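Local coordinates for protein NAD dependent epimerase/dehydratase family (PDB 5Y1F) that binds NAD+ and probably works as a monomeric L-threonine dehydrogenase, oxidising the side-chain hydroxyl group of L-threonine, at residues L28-E34 against L186-H191; F228-R234 against W306-F310; Y205-V209 against M319-R324. One frame throughout, in Å; residues are numbered along the deposited sequence. Where two conformers were deposited one is given.

Interaction 1 (L28-E34 against L186-H191). With NAD (nicotinamide-adenine-dinucleotide), chain B.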
loop_
_atom_site.group_PDB
_atom_site.type_symbol
_atom_site.label_atom_id
_atom_site.label_comp_id
_atom_site.label_asym_id
_atom_site.label_seq_id
_atom_site.Cartn_x
_atom_site.Cartn_y
_atom_site.Cartn_z
ATOM N N LEU A 28 -10.130 -6.051 2.460
ATOM C CA LEU A 28 -9.670 -7.418 2.715
ATOM C C LEU A 28 -8.250 -7.664 2.295
ATOM O O LEU A 28 -7.739 -8.776 2.441
ATOM C CB LEU A 28 -10.619 -8.456 2.084
ATOM C CG LEU A 28 -12.083 -8.331 2.420
ATOM C CD1 LEU A 28 -12.921 -9.337 1.635
ATOM C CD2 LEU A 28 -12.289 -8.465 3.916
ATOM N N GLY A 29 -7.603 -6.672 1.695
ATOM C CA GLY A 29 -6.254 -6.827 1.171
ATOM C C GLY A 29 -5.168 -6.701 2.215
ATOM O O GLY A 29 -5.405 -6.672 3.449
ATOM N N GLN A 30 -3.923 -6.668 1.741
ATOM C CA GLN A 30 -2.779 -6.688 2.631
ATOM C C GLN A 30 -2.795 -5.541 3.606
ATOM O O GLN A 30 -2.603 -5.705 4.817
ATOM C CB GLN A 30 -1.481 -6.714 1.817
ATOM C CG GLN A 30 -0.268 -7.085 2.694
ATOM C CD GLN A 30 1.082 -6.740 2.090
ATOM O OE1 GLN A 30 1.169 -6.246 0.969
ATOM N NE2 GLN A 30 2.122 -6.994 2.794
ATOM N N ILE A 31 -3.014 -4.354 3.088
ATOM C CA ILE A 31 -3.061 -3.167 3.963
ATOM C C ILE A 31 -4.349 -3.144 4.756
ATOM O O ILE A 31 -4.375 -2.894 5.961
ATOM C CB ILE A 31 -2.864 -1.870 3.169
ATOM C CG1 ILE A 31 -1.516 -1.864 2.470
ATOM C CG2 ILE A 31 -3.041 -0.660 4.063
ATOM C CD1 ILE A 31 -1.242 -0.603 1.649
ATOM N N GLY A 32 -5.471 -3.330 4.083
ATOM C CA GLY A 32 -6.792 -3.176 4.661
ATOM C C GLY A 32 -7.015 -4.087 5.838
ATOM O O GLY A 32 -7.636 -3.671 6.827
ATOM N N THR A 33 -6.483 -5.305 5.794
ATOM C CA THR A 33 -6.569 -6.249 6.912
ATOM C C THR A 33 -6.104 -5.600 8.210
ATOM O O THR A 33 -6.707 -5.790 9.287
ATOM C CB THR A 33 -5.760 -7.539 6.572
ATOM O OG1 THR A 33 -6.446 -8.251 5.519
ATOM C CG2 THR A 33 -5.617 -8.464 7.809
ATOM N N GLU A 34 -5.058 -4.809 8.127
ATOM C CA GLU A 34 -4.476 -4.173 9.291
ATOM C C GLU A 34 -4.989 -2.769 9.512
ATOM O O GLU A 34 -5.116 -2.333 10.675
ATOM C CB GLU A 34 -2.968 -4.229 9.205
ATOM C CG GLU A 34 -2.548 -5.718 9.033
ATOM C CD GLU A 34 -1.169 -6.053 9.481
ATOM O OE1 GLU A 34 -0.494 -6.804 8.775
ATOM O OE2 GLU A 34 -0.796 -5.644 10.597
ATOM N N LEU A 186 5.588 -3.385 0.987
ATOM C CA LEU A 186 5.121 -3.542 2.368
ATOM C C LEU A 186 5.199 -4.997 2.771
ATOM O O LEU A 186 4.800 -5.897 2.032
ATOM C CB LEU A 186 3.726 -2.982 2.574
ATOM C CG LEU A 186 3.555 -1.522 2.210
ATOM C CD1 LEU A 186 2.153 -1.046 2.501
ATOM C CD2 LEU A 186 4.562 -0.637 2.876
ATOM N N ILE A 187 5.649 -5.230 4.010
ATOM C CA ILE A 187 5.857 -6.581 4.525
ATOM C C ILE A 187 4.983 -6.778 5.748
ATOM O O ILE A 187 4.919 -5.920 6.624
ATOM C CB ILE A 187 7.336 -6.766 4.910
ATOM C CG1 ILE A 187 8.211 -6.671 3.646
ATOM C CG2 ILE A 187 7.584 -8.062 5.626
ATOM C CD1 ILE A 187 9.698 -6.466 3.901
ATOM N N SER A 188 4.245 -7.883 5.776
ATOM C CA SER A 188 3.345 -8.194 6.866
ATOM C C SER A 188 3.199 -9.704 6.942
ATOM O O SER A 188 3.474 -10.398 5.959
ATOM C CB SER A 188 1.977 -7.553 6.630
ATOM O OG SER A 188 1.353 -8.145 5.493
ATOM N N TRP A 189 2.696 -10.161 8.091
ATOM C CA TRP A 189 2.386 -11.600 8.295
ATOM C C TRP A 189 0.924 -11.869 8.414
ATOM O O TRP A 189 0.531 -13.033 8.270
ATOM C CB TRP A 189 3.140 -12.162 9.473
ATOM C CG TRP A 189 2.845 -11.453 10.771
ATOM C CD1 TRP A 189 3.475 -10.395 11.289
ATOM C CD2 TRP A 189 1.746 -11.737 11.634
ATOM N NE1 TRP A 189 2.860 -9.985 12.438
ATOM C CE2 TRP A 189 1.761 -10.775 12.646
ATOM C CE3 TRP A 189 0.735 -12.702 11.620
ATOM C CZ2 TRP A 189 0.830 -10.787 13.715
ATOM C CZ3 TRP A 189 -0.210 -12.696 12.650
ATOM C CH2 TRP A 189 -0.149 -11.733 13.673
ATOM N N LYS A 190 0.085 -10.895 8.650
ATOM C CA LYS A 190 -1.351 -11.171 8.867
ATOM C C LYS A 190 -2.131 -11.545 7.633
ATOM O O LYS A 190 -3.209 -12.116 7.727
ATOM C CB LYS A 190 -2.057 -10.004 9.506
ATOM C CG LYS A 190 -1.736 -9.838 10.973
ATOM C CD LYS A 190 -2.641 -8.786 11.584
ATOM C CE LYS A 190 -2.524 -8.805 13.087
ATOM N NZ LYS A 190 -3.366 -7.719 13.666
ATOM N N HIS A 191 -1.605 -11.246 6.455
ATOM C CA HIS A 191 -2.237 -11.592 5.197
ATOM C C HIS A 191 -1.321 -12.526 4.405
ATOM O O HIS A 191 -0.091 -12.368 4.430
ATOM C CB HIS A 191 -2.451 -10.279 4.461
ATOM C CG HIS A 191 -3.319 -10.415 3.256
ATOM N ND1 HIS A 191 -4.681 -10.277 3.284
ATOM C CD2 HIS A 191 -2.980 -10.489 1.953
ATOM C CE1 HIS A 191 -5.157 -10.370 2.054
ATOM N NE2 HIS A 191 -4.141 -10.439 1.223
HETATM P PA NAD B . -4.334 -5.892 -2.212
HETATM O O1A NAD B . -3.879 -6.807 -1.061
HETATM O O2A NAD B . -4.364 -6.502 -3.629
HETATM O O5B NAD B . -5.808 -5.350 -1.798
HETATM C C5B NAD B . -6.615 -4.710 -2.763
HETATM C C4B NAD B . -8.038 -5.120 -2.529
HETATM O O4B NAD B . -8.744 -4.487 -3.611
HETATM C C3B NAD B . -8.280 -6.616 -2.645
HETATM O O3B NAD B . -8.851 -7.072 -1.440
HETATM C C2B NAD B . -9.235 -6.743 -3.840
HETATM O O2B NAD B . -10.285 -7.717 -3.699
HETATM C C1B NAD B . -9.812 -5.345 -3.943
HETATM N N9A NAD B . -10.294 -5.080 -5.313
HETATM C C8A NAD B . -9.722 -5.469 -6.470
HETATM N N7A NAD B . -10.487 -5.138 -7.508
HETATM C C5A NAD B . -11.575 -4.573 -6.985
HETATM C C6A NAD B . -12.809 -4.009 -7.546
HETATM N N6A NAD B . -13.030 -3.998 -8.883
HETATM N N1A NAD B . -13.688 -3.471 -6.706
HETATM C C2A NAD B . -13.500 -3.517 -5.398
HETATM N N3A NAD B . -12.403 -3.996 -4.812
HETATM C C4A NAD B . -11.445 -4.521 -5.562
HETATM O O3 NAD B . -3.486 -4.536 -2.285
HETATM P PN NAD B . -2.692 -3.824 -1.075
HETATM O O1N NAD B . -3.490 -3.937 0.231
HETATM O O2N NAD B . -1.269 -4.344 -1.041
HETATM O O5D NAD B . -2.697 -2.294 -1.601
HETATM C C5D NAD B . -3.700 -1.419 -1.189
HETATM C C4D NAD B . -3.348 -0.064 -1.817
HETATM O O4D NAD B . -1.985 0.296 -1.461
HETATM C C3D NAD B . -3.433 -0.062 -3.328
HETATM O O3D NAD B . -3.763 1.282 -3.770
HETATM C C2D NAD B . -1.970 -0.302 -3.745
HETATM O O2D NAD B . -1.714 0.228 -5.069
HETATM C C1D NAD B . -1.230 0.479 -2.645
HETATM N N1N NAD B . 0.158 0.004 -2.466
HETATM C C2N NAD B . 0.465 -1.178 -1.849
HETATM C C3N NAD B . 1.772 -1.585 -1.712
HETATM C C7N NAD B . 2.173 -2.870 -0.994
HETATM O O7N NAD B . 3.335 -3.177 -0.971
HETATM N N7N NAD B . 1.266 -3.587 -0.381
HETATM C C4N NAD B . 2.786 -0.781 -2.205
HETATM C C5N NAD B . 2.466 0.391 -2.871
HETATM C C6N NAD B . 1.140 0.761 -2.982
HETATM O O HOH W 1 -1.187 -7.696 6.235
HETATM O O HOH W 2 -6.135 -11.518 5.334
HETATM O O HOH W 3 1.445 -8.323 9.895
#
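Gln30 and Leu186 meet where the glycine-rich GxxGxxG turn of the Rossmann fold, leading into helix 30-43, meets the end of strand 178-187 beside the NAD. Among the hydrogen bonds, Gln30 NE2 donates to Leu186 O (3.0 Å, 163°); the acceptor lies in the Gln30 amide plane, but the donor stands above the carbonyl plane. With CG opposite the backbone N (chi1 -166°) and the chain extended beyond it, the amide reaches this far and turns OE1 to the coenzyme, where it accepts from NAD N7N at 3.0 Å. Leu186 N donates to NAD O7N, so the two segments together fix the carboxamide at both its ends. Gln30 N and Ile31 N, on the glycine-rich turn, donate to one oxygen each of the two phosphates. In apolar packing, Ile31 CD1 rests on Leu186 CD1 at 3.5 Å. Against the His191 ring, Gln30 CA lies over the face in a CH-pi contact, 3.9 Å from the centroid, while Leu28 O sits at the edge, 3.1 Å from His191 CE1. His191 ND1 adds a weak bond to Thr33 OG1, which itself donates to Gly29 O. Water 1 bridges the segments, accepting from Ser188 OG at 2.7 Å and donating to both Gln30 O and Glu34 OE1.

Interaction 2 (F228-R234 against W306-F310)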
loop_
_atom_site.group_PDB
_atom_site.type_symbol
_atom_site.label_atom_id
_atom_site.label_comp_id
_atom_site.label_asym_id
_atom_site.label_seq_id
_atom_site.Cartn_x
_atom_site.Cartn_y
_atom_site.Cartn_z
ATOM N N PHE A 228 7.992 -2.238 6.991
ATOM C CA PHE A 228 7.086 -3.136 7.758
ATOM C C PHE A 228 5.697 -2.518 7.874
ATOM O O PHE A 228 5.559 -1.313 8.005
ATOM C CB PHE A 228 7.691 -3.413 9.134
ATOM C CG PHE A 228 6.939 -4.462 9.919
ATOM C CD1 PHE A 228 6.511 -4.194 11.225
ATOM C CD2 PHE A 228 6.631 -5.670 9.379
ATOM C CE1 PHE A 228 5.779 -5.134 11.960
ATOM C CE2 PHE A 228 5.918 -6.633 10.096
ATOM C CZ PHE A 228 5.484 -6.338 11.375
ATOM N N MET A 229 4.676 -3.353 7.811
ATOM C CA MET A 229 3.312 -2.846 7.814
ATOM C C MET A 229 3.003 -1.927 8.971
ATOM O O MET A 229 2.276 -0.955 8.758
ATOM C CB MET A 229 2.337 -4.011 7.716
ATOM C CG MET A 229 0.902 -3.625 7.484
ATOM S SD MET A 229 0.605 -2.766 5.919
ATOM C CE MET A 229 0.745 -4.118 4.778
ATOM N N ASP A 230 3.488 -2.214 10.182
ATOM C CA ASP A 230 3.093 -1.316 11.302
ATOM C C ASP A 230 3.516 0.116 11.014
ATOM O O ASP A 230 2.803 1.067 11.336
ATOM C CB ASP A 230 3.740 -1.735 12.627
ATOM C CG ASP A 230 3.237 -3.037 13.187
ATOM O OD1 ASP A 230 2.625 -3.817 12.470
ATOM O OD2 ASP A 230 3.510 -3.277 14.381
ATOM N N ASP A 231 4.702 0.279 10.405
ATOM C CA ASP A 231 5.140 1.609 10.004
ATOM C C ASP A 231 4.227 2.229 8.936
ATOM O O ASP A 231 3.920 3.420 8.998
ATOM C CB ASP A 231 6.596 1.549 9.512
ATOM C CG ASP A 231 7.613 1.629 10.599
ATOM O OD1 ASP A 231 8.762 1.182 10.363
ATOM O OD2 ASP A 231 7.332 2.192 11.692
ATOM N N ALA A 232 3.864 1.444 7.900
ATOM C CA ALA A 232 3.036 1.982 6.873
ATOM C C ALA A 232 1.660 2.424 7.391
ATOM O O ALA A 232 1.123 3.438 6.954
ATOM C CB ALA A 232 2.909 1.011 5.723
ATOM N N ILE A 233 1.091 1.631 8.281
ATOM C CA ILE A 233 -0.226 1.973 8.869
ATOM C C ILE A 233 -0.128 3.218 9.735
ATOM O O ILE A 233 -0.947 4.166 9.617
ATOM C CB ILE A 233 -0.755 0.795 9.676
ATOM C CG1 ILE A 233 -0.987 -0.413 8.767
ATOM C CG2 ILE A 233 -2.014 1.204 10.484
ATOM C CD1 ILE A 233 -2.103 -0.311 7.782
ATOM N N ARG A 234 0.930 3.308 10.536
ATOM C CA ARG A 234 1.118 4.486 11.363
ATOM C C ARG A 234 1.314 5.711 10.491
ATOM O O ARG A 234 0.763 6.782 10.783
ATOM C CB ARG A 234 2.280 4.281 12.305
ATOM C CG ARG A 234 2.457 5.439 13.268
ATOM C CD ARG A 234 3.485 5.153 14.344
ATOM N NE ARG A 234 4.777 4.678 13.850
ATOM C CZ ARG A 234 5.712 5.424 13.302
ATOM N NH1 ARG A 234 5.637 6.763 13.342
ATOM N NH2 ARG A 234 6.729 4.841 12.712
ATOM N N TRP A 306 7.150 12.385 9.997
ATOM C CA TRP A 306 7.369 10.951 9.739
ATOM C C TRP A 306 8.733 10.492 10.251
ATOM O O TRP A 306 9.750 11.141 9.979
ATOM C CB TRP A 306 7.309 10.665 8.246
ATOM C CG TRP A 306 7.720 9.256 7.909
ATOM C CD1 TRP A 306 8.760 8.902 7.079
ATOM C CD2 TRP A 306 7.158 8.036 8.408
ATOM N NE1 TRP A 306 8.841 7.552 7.024
ATOM C CE2 TRP A 306 7.896 6.995 7.845
ATOM C CE3 TRP A 306 6.124 7.731 9.306
ATOM C CZ2 TRP A 306 7.616 5.648 8.156
ATOM C CZ3 TRP A 306 5.879 6.406 9.633
ATOM C CH2 TRP A 306 6.610 5.407 9.046
ATOM N N GLU A 307 8.753 9.349 10.940
ATOM C CA GLU A 307 9.970 8.609 11.235
ATOM C C GLU A 307 9.602 7.116 11.340
ATOM O O GLU A 307 8.663 6.797 12.079
ATOM C CB GLU A 307 10.482 9.091 12.636
ATOM C CG GLU A 307 11.929 8.978 12.925
ATOM C CD GLU A 307 12.381 9.845 14.082
ATOM O OE1 GLU A 307 11.664 10.765 14.538
ATOM O OE2 GLU A 307 13.493 9.573 14.474
ATOM N N PRO A 308 10.281 6.239 10.629
ATOM C CA PRO A 308 10.005 4.828 10.781
ATOM C C PRO A 308 10.539 4.276 12.096
ATOM O O PRO A 308 11.523 4.798 12.630
ATOM C CB PRO A 308 10.722 4.199 9.601
ATOM C CG PRO A 308 11.882 5.121 9.353
ATOM C CD PRO A 308 11.377 6.494 9.686
ATOM N N LYS A 309 9.929 3.206 12.584
ATOM C CA LYS A 309 10.283 2.564 13.878
ATOM C C LYS A 309 10.784 1.123 13.706
ATOM O O LYS A 309 11.353 0.589 14.656
ATOM C CB LYS A 309 9.033 2.559 14.817
ATOM C CG LYS A 309 9.185 2.476 16.340
ATOM C CD LYS A 309 7.982 1.805 17.043
ATOM C CE LYS A 309 6.605 2.074 16.409
ATOM N NZ LYS A 309 5.589 0.956 16.252
ATOM N N PHE A 310 10.627 0.494 12.543
ATOM C CA PHE A 310 11.067 -0.874 12.340
ATOM C C PHE A 310 12.202 -0.977 11.352
ATOM O O PHE A 310 12.009 -0.750 10.157
ATOM C CB PHE A 310 9.906 -1.780 11.877
ATOM C CG PHE A 310 8.947 -2.114 12.968
ATOM C CD1 PHE A 310 9.032 -3.333 13.611
ATOM C CD2 PHE A 310 7.918 -1.258 13.304
ATOM C CE1 PHE A 310 8.110 -3.666 14.576
ATOM C CE2 PHE A 310 7.028 -1.580 14.289
ATOM C CZ PHE A 310 7.118 -2.767 14.914
HETATM O O HOH W 4 9.793 -0.371 8.471
HETATM O O HOH W 5 5.274 1.849 13.623
HETATM O O HOH W 6 6.388 9.524 12.772
#
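The first turn of helix 229-241 is fastened to the loop 306-310 through the carboxylate of Asp231, which receives the backbone N-H groups of Lys309 and Phe310. Lys309 N donates to Asp231 OD2 at 2.9 Å and Phe310 N to Asp231 OD1 at 3.0 Å, both from the syn side. Arg234, one turn on, puts NH2 above the carboxylate plane in a salt bridge to Asp231 OD2, and the same NH2 donates to Glu307 O (2.8 Å, 158°), in the carbonyl plane. The bend at chi3 (51°) brings the guanidinium back over the loop, where Trp306 CZ3 lies over one of its faces with the planes 10° apart. Were Asp231 replaced by an alanine, the Lys309 and Phe310 amides would probably be left without this acceptor, and Arg234 would lose one of its two carboxylate partners, the other being Glu238. Nearby, the edge of Phe228 points at the face of Phe310 in an edge-to-face pair, centroids 4.8 Å apart. Beyond the contact, Phe228 and Phe310 both touch Glu318 of helix 312-326, Trp306 packs on helix 298-304, and Met229 and Ile233 turn to helix 30-43.

Interaction 3 (Y205-V209 against M319-R324)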
loop_
_atom_site.group_PDB
_atom_site.type_symbol
_atom_site.label_atom_id
_atom_site.label_comp_id
_atom_site.label_asym_id
_atom_site.label_seq_id
_atom_site.Cartn_x
_atom_site.Cartn_y
_atom_site.Cartn_z
ATOM N N TYR A 205 9.838 -14.953 4.231
ATOM C CA TYR A 205 9.563 -15.245 5.626
ATOM C C TYR A 205 8.630 -16.458 5.786
ATOM O O TYR A 205 8.889 -17.334 6.629
ATOM C CB TYR A 205 8.917 -14.020 6.299
ATOM C CG TYR A 205 9.828 -12.889 6.642
ATOM C CD1 TYR A 205 10.693 -12.970 7.720
ATOM C CD2 TYR A 205 9.831 -11.706 5.909
ATOM C CE1 TYR A 205 11.455 -11.869 8.147
ATOM C CE2 TYR A 205 10.649 -10.649 6.260
ATOM C CZ TYR A 205 11.409 -10.715 7.415
ATOM O OH TYR A 205 12.185 -9.649 7.774
ATOM N N PHE A 206 7.506 -16.421 5.096
ATOM C CA PHE A 206 6.533 -17.494 5.232
ATOM C C PHE A 206 7.153 -18.854 4.947
ATOM O O PHE A 206 6.985 -19.813 5.719
ATOM C CB PHE A 206 5.329 -17.291 4.310
ATOM C CG PHE A 206 4.227 -16.407 4.866
ATOM C CD1 PHE A 206 4.367 -15.037 4.998
ATOM C CD2 PHE A 206 2.998 -16.952 5.188
ATOM C CE1 PHE A 206 3.310 -14.236 5.454
ATOM C CE2 PHE A 206 1.931 -16.147 5.578
ATOM C CZ PHE A 206 2.090 -14.790 5.731
ATOM N N ASP A 207 7.836 -18.979 3.816
ATOM C CA ASP A 207 8.376 -20.262 3.392
ATOM C C ASP A 207 9.581 -20.681 4.209
ATOM O O ASP A 207 9.733 -21.892 4.544
ATOM C CB ASP A 207 8.711 -20.220 1.908
ATOM C CG ASP A 207 7.508 -20.330 1.024
ATOM O OD1 ASP A 207 6.326 -20.259 1.478
ATOM O OD2 ASP A 207 7.709 -20.494 -0.190
ATOM N N ALA A 208 10.408 -19.757 4.645
ATOM C CA ALA A 208 11.464 -20.085 5.573
ATOM C C ALA A 208 10.932 -20.776 6.802
ATOM O O ALA A 208 11.450 -21.834 7.187
ATOM C CB ALA A 208 12.276 -18.884 5.954
ATOM N N VAL A 209 9.910 -20.217 7.394
ATOM C CA VAL A 209 9.392 -20.752 8.650
ATOM C C VAL A 209 8.590 -22.008 8.377
ATOM O O VAL A 209 8.743 -23.002 9.126
ATOM C CB VAL A 209 8.541 -19.701 9.379
ATOM C CG1 VAL A 209 7.757 -20.328 10.522
ATOM C CG2 VAL A 209 9.379 -18.549 9.859
ATOM N N MET A 319 7.988 -10.845 12.414
ATOM C CA MET A 319 7.554 -11.782 11.395
ATOM C C MET A 319 7.778 -13.219 11.861
ATOM O O MET A 319 6.883 -14.098 11.761
ATOM C CB MET A 319 8.327 -11.550 10.096
ATOM C CG MET A 319 7.994 -10.275 9.369
ATOM S SD MET A 319 6.322 -10.201 8.709
ATOM C CE MET A 319 6.475 -11.329 7.360
ATOM N N ILE A 320 9.010 -13.511 12.265
ATOM C CA ILE A 320 9.340 -14.888 12.592
ATOM C C ILE A 320 8.564 -15.379 13.817
ATOM O O ILE A 320 8.044 -16.523 13.812
ATOM C CB ILE A 320 10.864 -15.090 12.766
ATOM C CG1 ILE A 320 11.541 -14.902 11.410
ATOM C CG2 ILE A 320 11.158 -16.473 13.389
ATOM C CD1 ILE A 320 13.037 -14.974 11.453
ATOM N N THR A 321 8.430 -14.549 14.836
ATOM C CA THR A 321 7.693 -14.965 16.034
ATOM C C THR A 321 6.253 -15.350 15.674
ATOM O O THR A 321 5.768 -16.433 16.038
ATOM C CB THR A 321 7.753 -13.916 17.113
ATOM O OG1 THR A 321 9.130 -13.658 17.453
ATOM C CG2 THR A 321 6.977 -14.374 18.338
ATOM N N ASN A 322 5.552 -14.489 14.942
ATOM C CA ASN A 322 4.163 -14.736 14.606
ATOM C C ASN A 322 4.023 -15.903 13.657
ATOM O O ASN A 322 3.118 -16.748 13.793
ATOM C CB ASN A 322 3.514 -13.471 14.057
ATOM C CG ASN A 322 3.137 -12.523 15.168
ATOM O OD1 ASN A 322 2.185 -12.813 15.897
ATOM N ND2 ASN A 322 3.897 -11.473 15.398
ATOM N N LEU A 323 4.915 -16.016 12.678
ATOM C CA LEU A 323 4.843 -17.121 11.746
ATOM C C LEU A 323 5.144 -18.461 12.387
ATOM O O LEU A 323 4.479 -19.455 12.067
ATOM C CB LEU A 323 5.719 -16.870 10.512
ATOM C CG LEU A 323 5.224 -15.786 9.574
ATOM C CD1 LEU A 323 6.321 -15.410 8.606
ATOM C CD2 LEU A 323 3.982 -16.206 8.798
ATOM N N ARG A 324 6.042 -18.464 13.344
ATOM C CA ARG A 324 6.307 -19.706 14.055
ATOM C C ARG A 324 5.035 -20.093 14.828
ATOM O O ARG A 324 4.694 -21.283 14.920
ATOM C CB ARG A 324 7.486 -19.559 14.996
ATOM C CG ARG A 324 8.863 -19.660 14.343
ATOM C CD ARG A 324 9.991 -19.802 15.349
ATOM N NE ARG A 324 9.983 -18.783 16.389
ATOM C CZ ARG A 324 11.072 -18.304 16.990
ATOM N NH1 ARG A 324 12.283 -18.741 16.658
ATOM N NH2 ARG A 324 10.952 -17.344 17.903
#
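Tyr205 and Met319 open the packing of helix 199-211 against the C-terminal helix 312-326, an apolar helix-helix contact whose short segments cross at -54° with their axes 9.7 Å apart. Two CH-pi contacts are part of it. Met319 CG stands over the centre of the Tyr205 ring, 3.9 Å from the centroid, its side chain running at about a right angle to that of the tyrosine. Successive bends (chi2 -66°, chi3 -73°) fold the methionine over the same face, bringing CE to 3.7 Å from Tyr205 CD2. The sulfur stays above the ring at a distance, SD being 4.9 Å from the centroid, a Met-aromatic contact. One turn along, Leu323 CD2 sits over the middle of the Phe206 ring, 3.6 Å from its centroid and nearly on the normal.

Further apolar contacts complete it. The other branch of Leu323 turns to the neighbouring aromatic residue, CD1 lying 3.7 Å from Tyr205 CB, so the two methyls part between Tyr205 and Phe206. Ile320 CG1 comes to the edge of the Tyr205 ring, near its plane. Val209 CG1 rests on the backbone of the partner helix, 3.7 Å from Leu323 C, and beside Arg324 CG.

The hydroxyl has a polar partner outside the two segments: Tyr205 OH is hydrogen-bonded to Thr316 OG1, earlier in helix 312-326. Around the pair, Tyr205 also touches Leu265 and Ile269 of helix 262-270, while Tyr205 and Met319 both lie against Ile187 of strand 178-187.

In the fold
From the N terminus, interaction 1 comes first: it brings the glycine-rich turn to the end of strand 178-187, closing a loop that takes in strands 48-52, 62-65, 83-88 and 125-131 of the Rossmann sheet. Interactions 2 and 3 follow in series with it, and interaction 2 lies wholly within the longer loop that 205-209 and 319-324 close, so the C-terminal part of the chain is tied back twice. The three also touch in space. Ile187 O probably accepts a hydrogen bond from Met229 N, linking interactions 1 and 2; Trp189 packs on Asn322, linking 1 and 3; and Phe228 meets the sulfur of Met319, joining 2 to 3. Together they connect the coenzyme site with the C-terminal helix.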